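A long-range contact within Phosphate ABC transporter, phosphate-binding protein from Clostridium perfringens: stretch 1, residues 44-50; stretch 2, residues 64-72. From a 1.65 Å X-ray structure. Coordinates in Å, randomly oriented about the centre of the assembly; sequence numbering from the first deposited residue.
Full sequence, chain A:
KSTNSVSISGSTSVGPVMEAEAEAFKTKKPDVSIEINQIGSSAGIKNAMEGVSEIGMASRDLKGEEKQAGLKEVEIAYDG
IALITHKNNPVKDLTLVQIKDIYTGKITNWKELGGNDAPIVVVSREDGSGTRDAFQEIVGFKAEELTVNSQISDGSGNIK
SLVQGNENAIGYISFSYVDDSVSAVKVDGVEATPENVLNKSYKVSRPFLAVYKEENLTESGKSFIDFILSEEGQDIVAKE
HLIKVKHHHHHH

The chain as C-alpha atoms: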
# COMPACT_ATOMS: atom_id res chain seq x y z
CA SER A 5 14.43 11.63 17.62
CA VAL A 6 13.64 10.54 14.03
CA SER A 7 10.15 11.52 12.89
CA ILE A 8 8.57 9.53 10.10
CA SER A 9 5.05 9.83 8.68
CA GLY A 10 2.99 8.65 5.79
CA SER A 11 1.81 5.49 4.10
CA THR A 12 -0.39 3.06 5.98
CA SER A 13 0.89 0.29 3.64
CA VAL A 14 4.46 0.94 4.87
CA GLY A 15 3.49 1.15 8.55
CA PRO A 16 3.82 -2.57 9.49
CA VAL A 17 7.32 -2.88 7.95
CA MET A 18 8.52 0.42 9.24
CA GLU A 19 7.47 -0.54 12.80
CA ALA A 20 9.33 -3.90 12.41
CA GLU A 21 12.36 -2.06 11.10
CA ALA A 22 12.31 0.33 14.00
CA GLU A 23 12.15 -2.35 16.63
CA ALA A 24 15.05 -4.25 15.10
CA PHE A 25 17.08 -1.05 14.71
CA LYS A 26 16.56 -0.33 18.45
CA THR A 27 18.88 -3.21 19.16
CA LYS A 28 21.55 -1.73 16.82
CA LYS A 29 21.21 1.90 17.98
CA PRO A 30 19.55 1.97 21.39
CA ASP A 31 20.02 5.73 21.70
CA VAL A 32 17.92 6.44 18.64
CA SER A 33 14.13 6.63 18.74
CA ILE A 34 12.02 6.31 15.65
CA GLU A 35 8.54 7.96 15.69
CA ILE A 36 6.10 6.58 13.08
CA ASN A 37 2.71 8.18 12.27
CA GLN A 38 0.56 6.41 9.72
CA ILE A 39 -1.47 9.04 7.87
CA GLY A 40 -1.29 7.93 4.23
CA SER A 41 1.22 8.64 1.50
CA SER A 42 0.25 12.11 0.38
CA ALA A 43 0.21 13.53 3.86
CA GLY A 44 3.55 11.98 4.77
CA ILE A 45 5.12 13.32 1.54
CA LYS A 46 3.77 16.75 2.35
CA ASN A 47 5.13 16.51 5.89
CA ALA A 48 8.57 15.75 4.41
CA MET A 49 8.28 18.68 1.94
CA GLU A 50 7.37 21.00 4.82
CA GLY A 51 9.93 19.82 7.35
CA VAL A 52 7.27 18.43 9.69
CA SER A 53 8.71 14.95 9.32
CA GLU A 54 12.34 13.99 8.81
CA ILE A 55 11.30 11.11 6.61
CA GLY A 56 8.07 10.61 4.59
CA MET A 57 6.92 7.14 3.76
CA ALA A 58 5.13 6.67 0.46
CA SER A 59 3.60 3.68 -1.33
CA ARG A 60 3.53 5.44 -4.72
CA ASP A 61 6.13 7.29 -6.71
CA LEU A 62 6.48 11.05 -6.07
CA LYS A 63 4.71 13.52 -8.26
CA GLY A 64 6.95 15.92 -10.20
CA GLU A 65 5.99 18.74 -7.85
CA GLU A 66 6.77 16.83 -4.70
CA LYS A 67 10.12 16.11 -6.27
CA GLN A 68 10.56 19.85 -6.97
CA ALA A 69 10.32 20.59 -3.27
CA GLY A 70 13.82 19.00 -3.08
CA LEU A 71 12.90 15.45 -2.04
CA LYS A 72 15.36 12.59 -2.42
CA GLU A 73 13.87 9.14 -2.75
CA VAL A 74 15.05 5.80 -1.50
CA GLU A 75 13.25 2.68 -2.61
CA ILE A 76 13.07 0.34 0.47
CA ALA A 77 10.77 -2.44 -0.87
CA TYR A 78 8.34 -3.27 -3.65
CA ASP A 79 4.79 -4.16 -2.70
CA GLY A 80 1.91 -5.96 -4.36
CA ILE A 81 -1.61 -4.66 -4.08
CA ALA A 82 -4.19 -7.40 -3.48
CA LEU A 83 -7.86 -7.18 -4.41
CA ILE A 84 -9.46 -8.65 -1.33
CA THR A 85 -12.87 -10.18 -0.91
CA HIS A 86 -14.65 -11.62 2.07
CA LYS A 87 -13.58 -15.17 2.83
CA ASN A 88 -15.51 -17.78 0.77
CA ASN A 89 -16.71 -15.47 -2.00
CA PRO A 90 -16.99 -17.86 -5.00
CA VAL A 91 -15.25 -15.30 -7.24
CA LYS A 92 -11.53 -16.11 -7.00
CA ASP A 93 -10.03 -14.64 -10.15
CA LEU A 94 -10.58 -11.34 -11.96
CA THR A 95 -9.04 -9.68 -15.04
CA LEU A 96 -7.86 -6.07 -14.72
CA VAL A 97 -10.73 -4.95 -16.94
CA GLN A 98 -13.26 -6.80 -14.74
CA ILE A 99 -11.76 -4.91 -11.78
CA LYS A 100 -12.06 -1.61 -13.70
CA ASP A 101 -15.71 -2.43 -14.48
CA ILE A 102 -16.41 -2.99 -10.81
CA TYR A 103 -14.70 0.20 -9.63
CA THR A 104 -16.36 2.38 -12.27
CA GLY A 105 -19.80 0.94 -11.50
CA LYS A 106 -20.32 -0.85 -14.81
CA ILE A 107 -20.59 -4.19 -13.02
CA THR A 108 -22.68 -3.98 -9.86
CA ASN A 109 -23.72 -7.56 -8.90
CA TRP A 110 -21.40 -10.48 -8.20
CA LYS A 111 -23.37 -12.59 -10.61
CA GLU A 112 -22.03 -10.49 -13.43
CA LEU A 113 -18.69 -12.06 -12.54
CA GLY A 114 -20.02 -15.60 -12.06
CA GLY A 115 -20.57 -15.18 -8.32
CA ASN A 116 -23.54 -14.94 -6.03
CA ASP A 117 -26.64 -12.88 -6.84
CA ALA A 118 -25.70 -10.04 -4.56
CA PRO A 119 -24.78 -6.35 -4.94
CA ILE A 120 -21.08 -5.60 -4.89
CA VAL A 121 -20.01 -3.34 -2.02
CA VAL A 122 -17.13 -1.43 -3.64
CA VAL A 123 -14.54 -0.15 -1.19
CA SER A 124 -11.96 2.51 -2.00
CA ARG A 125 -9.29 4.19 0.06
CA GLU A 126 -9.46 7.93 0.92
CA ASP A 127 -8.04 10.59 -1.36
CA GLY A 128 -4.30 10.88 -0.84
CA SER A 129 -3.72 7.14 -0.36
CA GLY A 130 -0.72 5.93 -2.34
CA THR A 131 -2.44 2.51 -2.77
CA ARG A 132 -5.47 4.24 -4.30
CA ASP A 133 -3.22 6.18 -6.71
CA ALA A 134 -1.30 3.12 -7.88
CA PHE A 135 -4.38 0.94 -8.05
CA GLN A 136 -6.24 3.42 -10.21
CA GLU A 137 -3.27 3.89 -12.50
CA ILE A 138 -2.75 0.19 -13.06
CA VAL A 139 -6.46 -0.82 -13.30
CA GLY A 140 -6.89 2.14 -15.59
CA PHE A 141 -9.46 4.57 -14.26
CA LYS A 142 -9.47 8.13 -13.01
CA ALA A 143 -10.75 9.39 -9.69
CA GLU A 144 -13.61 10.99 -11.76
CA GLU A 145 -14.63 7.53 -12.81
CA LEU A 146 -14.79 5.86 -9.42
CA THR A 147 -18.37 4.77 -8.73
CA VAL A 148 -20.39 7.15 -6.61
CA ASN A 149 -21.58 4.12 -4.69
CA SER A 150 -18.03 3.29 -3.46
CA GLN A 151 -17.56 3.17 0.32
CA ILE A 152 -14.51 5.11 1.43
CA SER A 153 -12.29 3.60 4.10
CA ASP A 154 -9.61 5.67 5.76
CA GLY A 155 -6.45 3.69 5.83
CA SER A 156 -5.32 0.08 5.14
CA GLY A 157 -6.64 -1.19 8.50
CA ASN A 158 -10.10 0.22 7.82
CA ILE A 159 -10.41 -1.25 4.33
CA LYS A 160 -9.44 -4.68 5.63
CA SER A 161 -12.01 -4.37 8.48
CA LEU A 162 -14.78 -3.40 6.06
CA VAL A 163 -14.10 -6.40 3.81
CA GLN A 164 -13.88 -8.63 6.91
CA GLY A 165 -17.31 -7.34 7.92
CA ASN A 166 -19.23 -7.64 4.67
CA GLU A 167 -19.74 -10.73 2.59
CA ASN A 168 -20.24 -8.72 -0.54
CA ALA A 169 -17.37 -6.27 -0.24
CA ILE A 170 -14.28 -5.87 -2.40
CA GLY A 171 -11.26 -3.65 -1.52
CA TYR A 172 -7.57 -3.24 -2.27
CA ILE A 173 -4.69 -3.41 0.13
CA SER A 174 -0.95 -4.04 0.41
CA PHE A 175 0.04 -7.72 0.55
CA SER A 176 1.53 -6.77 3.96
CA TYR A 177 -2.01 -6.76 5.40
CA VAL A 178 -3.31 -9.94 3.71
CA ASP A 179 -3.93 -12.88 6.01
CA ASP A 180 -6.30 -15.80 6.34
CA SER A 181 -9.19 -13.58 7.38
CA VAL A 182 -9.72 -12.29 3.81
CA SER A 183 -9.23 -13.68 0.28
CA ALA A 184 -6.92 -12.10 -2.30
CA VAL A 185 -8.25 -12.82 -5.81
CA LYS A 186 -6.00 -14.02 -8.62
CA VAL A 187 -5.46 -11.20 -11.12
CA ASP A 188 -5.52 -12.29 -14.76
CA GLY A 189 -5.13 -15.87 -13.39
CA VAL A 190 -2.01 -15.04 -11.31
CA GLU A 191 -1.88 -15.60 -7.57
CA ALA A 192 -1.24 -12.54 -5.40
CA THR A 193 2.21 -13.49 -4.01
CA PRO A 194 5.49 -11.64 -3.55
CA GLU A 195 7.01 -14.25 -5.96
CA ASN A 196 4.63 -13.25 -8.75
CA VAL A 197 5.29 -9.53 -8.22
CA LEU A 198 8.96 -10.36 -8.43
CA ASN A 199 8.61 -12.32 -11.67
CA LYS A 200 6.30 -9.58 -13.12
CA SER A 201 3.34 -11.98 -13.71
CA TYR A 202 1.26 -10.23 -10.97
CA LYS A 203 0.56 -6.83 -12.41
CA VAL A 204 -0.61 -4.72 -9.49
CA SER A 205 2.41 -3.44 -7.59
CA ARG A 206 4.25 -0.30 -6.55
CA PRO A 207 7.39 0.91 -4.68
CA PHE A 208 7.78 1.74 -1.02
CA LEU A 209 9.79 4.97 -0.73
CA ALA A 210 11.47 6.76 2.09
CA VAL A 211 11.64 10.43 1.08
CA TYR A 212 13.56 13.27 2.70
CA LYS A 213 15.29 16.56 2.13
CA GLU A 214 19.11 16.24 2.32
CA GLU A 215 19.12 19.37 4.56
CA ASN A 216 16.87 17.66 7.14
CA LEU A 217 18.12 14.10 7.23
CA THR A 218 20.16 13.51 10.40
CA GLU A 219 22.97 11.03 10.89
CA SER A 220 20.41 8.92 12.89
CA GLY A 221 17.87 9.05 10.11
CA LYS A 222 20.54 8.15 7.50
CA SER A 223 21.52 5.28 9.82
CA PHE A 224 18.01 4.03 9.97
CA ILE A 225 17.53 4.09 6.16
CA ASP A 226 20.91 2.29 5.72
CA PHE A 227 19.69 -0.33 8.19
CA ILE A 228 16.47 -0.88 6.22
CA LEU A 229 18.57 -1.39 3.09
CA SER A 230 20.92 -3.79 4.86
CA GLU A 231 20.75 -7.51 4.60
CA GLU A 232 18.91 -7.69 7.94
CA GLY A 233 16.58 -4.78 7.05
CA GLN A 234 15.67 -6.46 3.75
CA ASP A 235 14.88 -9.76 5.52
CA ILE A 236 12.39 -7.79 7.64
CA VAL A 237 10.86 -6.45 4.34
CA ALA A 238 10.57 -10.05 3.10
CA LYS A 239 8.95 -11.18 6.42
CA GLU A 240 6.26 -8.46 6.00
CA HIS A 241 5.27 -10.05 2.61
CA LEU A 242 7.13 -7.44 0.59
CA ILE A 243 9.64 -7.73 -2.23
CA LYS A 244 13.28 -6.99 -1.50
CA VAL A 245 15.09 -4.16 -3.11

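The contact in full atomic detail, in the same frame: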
# COMPACT_ATOMS: atom_id res chain seq x y z
N GLY A 44 2.17 12.14 4.31
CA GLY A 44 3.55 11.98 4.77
C GLY A 44 4.55 12.68 3.83
O GLY A 44 5.51 13.28 4.28
N ILE A 45 4.31 12.63 2.53
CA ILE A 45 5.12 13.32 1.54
C ILE A 45 5.08 14.81 1.80
O ILE A 45 6.15 15.49 1.79
CB ILE A 45 4.71 13.02 0.11
CG1 ILE A 45 5.00 11.55 -0.26
CG2 ILE A 45 5.41 13.93 -0.87
CD1 ILE A 45 4.25 11.07 -1.48
N LYS A 46 3.89 15.33 2.02
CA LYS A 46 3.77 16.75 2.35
C LYS A 46 4.46 17.14 3.65
O LYS A 46 5.11 18.24 3.75
CB LYS A 46 2.28 17.08 2.47
CG LYS A 46 2.03 18.53 2.80
CD LYS A 46 2.54 19.38 1.66
CE LYS A 46 1.57 19.54 0.50
NZ LYS A 46 1.78 20.96 0.23
N ASN A 47 4.39 16.26 4.66
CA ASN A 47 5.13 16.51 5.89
C ASN A 47 6.66 16.54 5.66
O ASN A 47 7.39 17.39 6.25
CB ASN A 47 4.82 15.48 6.95
CG ASN A 47 3.50 15.72 7.65
OD1 ASN A 47 2.94 16.84 7.59
ND2 ASN A 47 3.00 14.70 8.35
N ALA A 48 7.15 15.69 4.79
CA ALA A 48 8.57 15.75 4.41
C ALA A 48 8.91 17.02 3.62
O ALA A 48 9.95 17.63 3.89
CB ALA A 48 8.99 14.49 3.65
N MET A 49 8.05 17.46 2.70
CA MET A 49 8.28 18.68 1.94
C MET A 49 8.31 19.87 2.89
O MET A 49 9.04 20.83 2.68
CB MET A 49 7.13 18.92 0.94
CG MET A 49 7.07 17.94 -0.23
SD MET A 49 5.49 17.99 -1.07
CE MET A 49 5.61 19.63 -1.82
N GLU A 50 7.50 19.85 3.95
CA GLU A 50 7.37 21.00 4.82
C GLU A 50 8.27 20.95 6.01
O GLU A 50 8.33 21.93 6.75
CB GLU A 50 5.88 21.17 5.28
CG GLU A 50 4.94 21.45 4.10
CD GLU A 50 3.50 21.80 4.48
OE1 GLU A 50 2.97 21.38 5.54
OE2 GLU A 50 2.86 22.52 3.68
N GLY A 64 5.89 14.99 -9.78
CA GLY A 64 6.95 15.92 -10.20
C GLY A 64 7.05 17.12 -9.26
O GLY A 64 8.13 17.61 -8.93
N GLU A 65 5.92 17.60 -8.79
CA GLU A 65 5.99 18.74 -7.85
C GLU A 65 6.49 18.49 -6.44
O GLU A 65 6.96 19.43 -5.73
CB GLU A 65 4.62 19.12 -7.58
CG GLU A 65 4.03 19.97 -8.53
CD GLU A 65 2.68 20.30 -8.02
OE1 GLU A 65 2.46 21.55 -7.86
OE2 GLU A 65 1.92 19.29 -7.79
N GLU A 66 6.30 17.27 -5.99
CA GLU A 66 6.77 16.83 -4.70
C GLU A 66 8.28 16.70 -4.82
O GLU A 66 9.02 17.04 -3.91
CB GLU A 66 6.12 15.48 -4.28
CG GLU A 66 4.62 15.58 -4.06
CD GLU A 66 3.87 14.25 -3.94
OE1 GLU A 66 2.82 14.23 -3.26
OE2 GLU A 66 4.32 13.22 -4.51
N LYS A 67 8.72 16.22 -5.97
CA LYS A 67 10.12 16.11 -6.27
C LYS A 67 10.81 17.46 -6.27
O LYS A 67 11.92 17.56 -5.71
CB LYS A 67 10.30 15.38 -7.61
CG LYS A 67 11.72 14.97 -7.94
CD LYS A 67 12.17 13.79 -7.09
CE LYS A 67 13.68 13.75 -7.04
NZ LYS A 67 14.16 12.60 -6.24
N GLN A 68 10.14 18.45 -6.87
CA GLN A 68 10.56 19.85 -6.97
C GLN A 68 10.74 20.53 -5.63
O GLN A 68 11.46 21.49 -5.52
CB GLN A 68 9.52 20.66 -7.81
CG GLN A 68 9.84 20.75 -9.29
CD GLN A 68 11.16 21.49 -9.53
OE1 GLN A 68 12.23 20.88 -9.61
NE2 GLN A 68 11.08 22.82 -9.61
N ALA A 69 10.09 20.05 -4.59
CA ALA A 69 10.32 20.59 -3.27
C ALA A 69 11.67 20.18 -2.71
O ALA A 69 11.97 20.52 -1.57
CB ALA A 69 9.23 20.15 -2.31
N GLY A 70 12.45 19.42 -3.49
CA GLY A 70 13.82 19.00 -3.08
C GLY A 70 13.87 17.64 -2.40
O GLY A 70 14.72 17.39 -1.54
N LEU A 71 12.93 16.75 -2.72
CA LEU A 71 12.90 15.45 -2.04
C LEU A 71 13.74 14.41 -2.73
O LEU A 71 13.64 14.24 -3.93
CB LEU A 71 11.48 14.92 -1.87
CG LEU A 71 10.49 15.62 -0.93
CD1 LEU A 71 9.11 14.94 -1.10
CD2 LEU A 71 10.95 15.61 0.53
N LYS A 72 14.65 13.77 -1.97
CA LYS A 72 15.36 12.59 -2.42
C LYS A 72 14.46 11.39 -2.15
O LYS A 72 13.67 11.40 -1.22
CB LYS A 72 16.65 12.47 -1.62
CG LYS A 72 17.63 13.64 -1.83
CD LYS A 72 17.93 13.91 -3.32
CE LYS A 72 19.07 14.91 -3.55
NZ LYS A 72 20.43 14.38 -3.18

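This is a small, mainly apolar contact in which one face of a helix packs against a second helix and the turn that follows it, with no hydrogen bond between the two stretches. About 308 Å² of surface is buried, both sides summed.

Stretch 1 is helical, held by bonds such as Met 49 N to Ile 45 O (2.9 Å). Stretch 2 begins as a helix over residues 64-68, then turns through Ala 69 and Gly 70 toward a strand. The two helices run in similar directions, 27° apart, but their axes come no closer than 10.4 Å. Side chains therefore fill the space between them. The CA atoms nearest each other are those of Met 49 and Ala 69, 5.9 Å apart.

Leu 71 meets three residues of stretch 1. Its CD1 lies 3.8 Å from Ile 45 CG2 and 3.7 Å from Met 49 CG, and its CD2 lies 3.9 Å from Ala 48 CB. These are van der Waals contacts between apolar groups, and Leu 71 is buried. Met 49 starts out sideways, but its end reaches nearer to stretch 2. Its CE sits 3.7 Å from Ala 69 CB, and its SD is 3.9 Å from Glu 66 CG.

Glu 66 is buried, and its CA-to-CB bond points toward stretch 1. Its CD is 3.4 Å from Ile 45 CG2, a close approach without a polar partner on the isoleucine. The carboxylate oxygens are hydrogen-bonded outside the two stretches, so the charged group is not left unsatisfied.

Leu 71 follows the turn, and its CA-to-CB bond points toward stretch 1. Gly 70 has positive phi (93°), where a CB would jam against the carbonyl O of Ala 69. Gly 70 N bonds to Lys 67 O (2.9 Å), and Lys 67 NZ donates to Leu 71 O (2.9 Å), tying the helix to the residue beyond the turn.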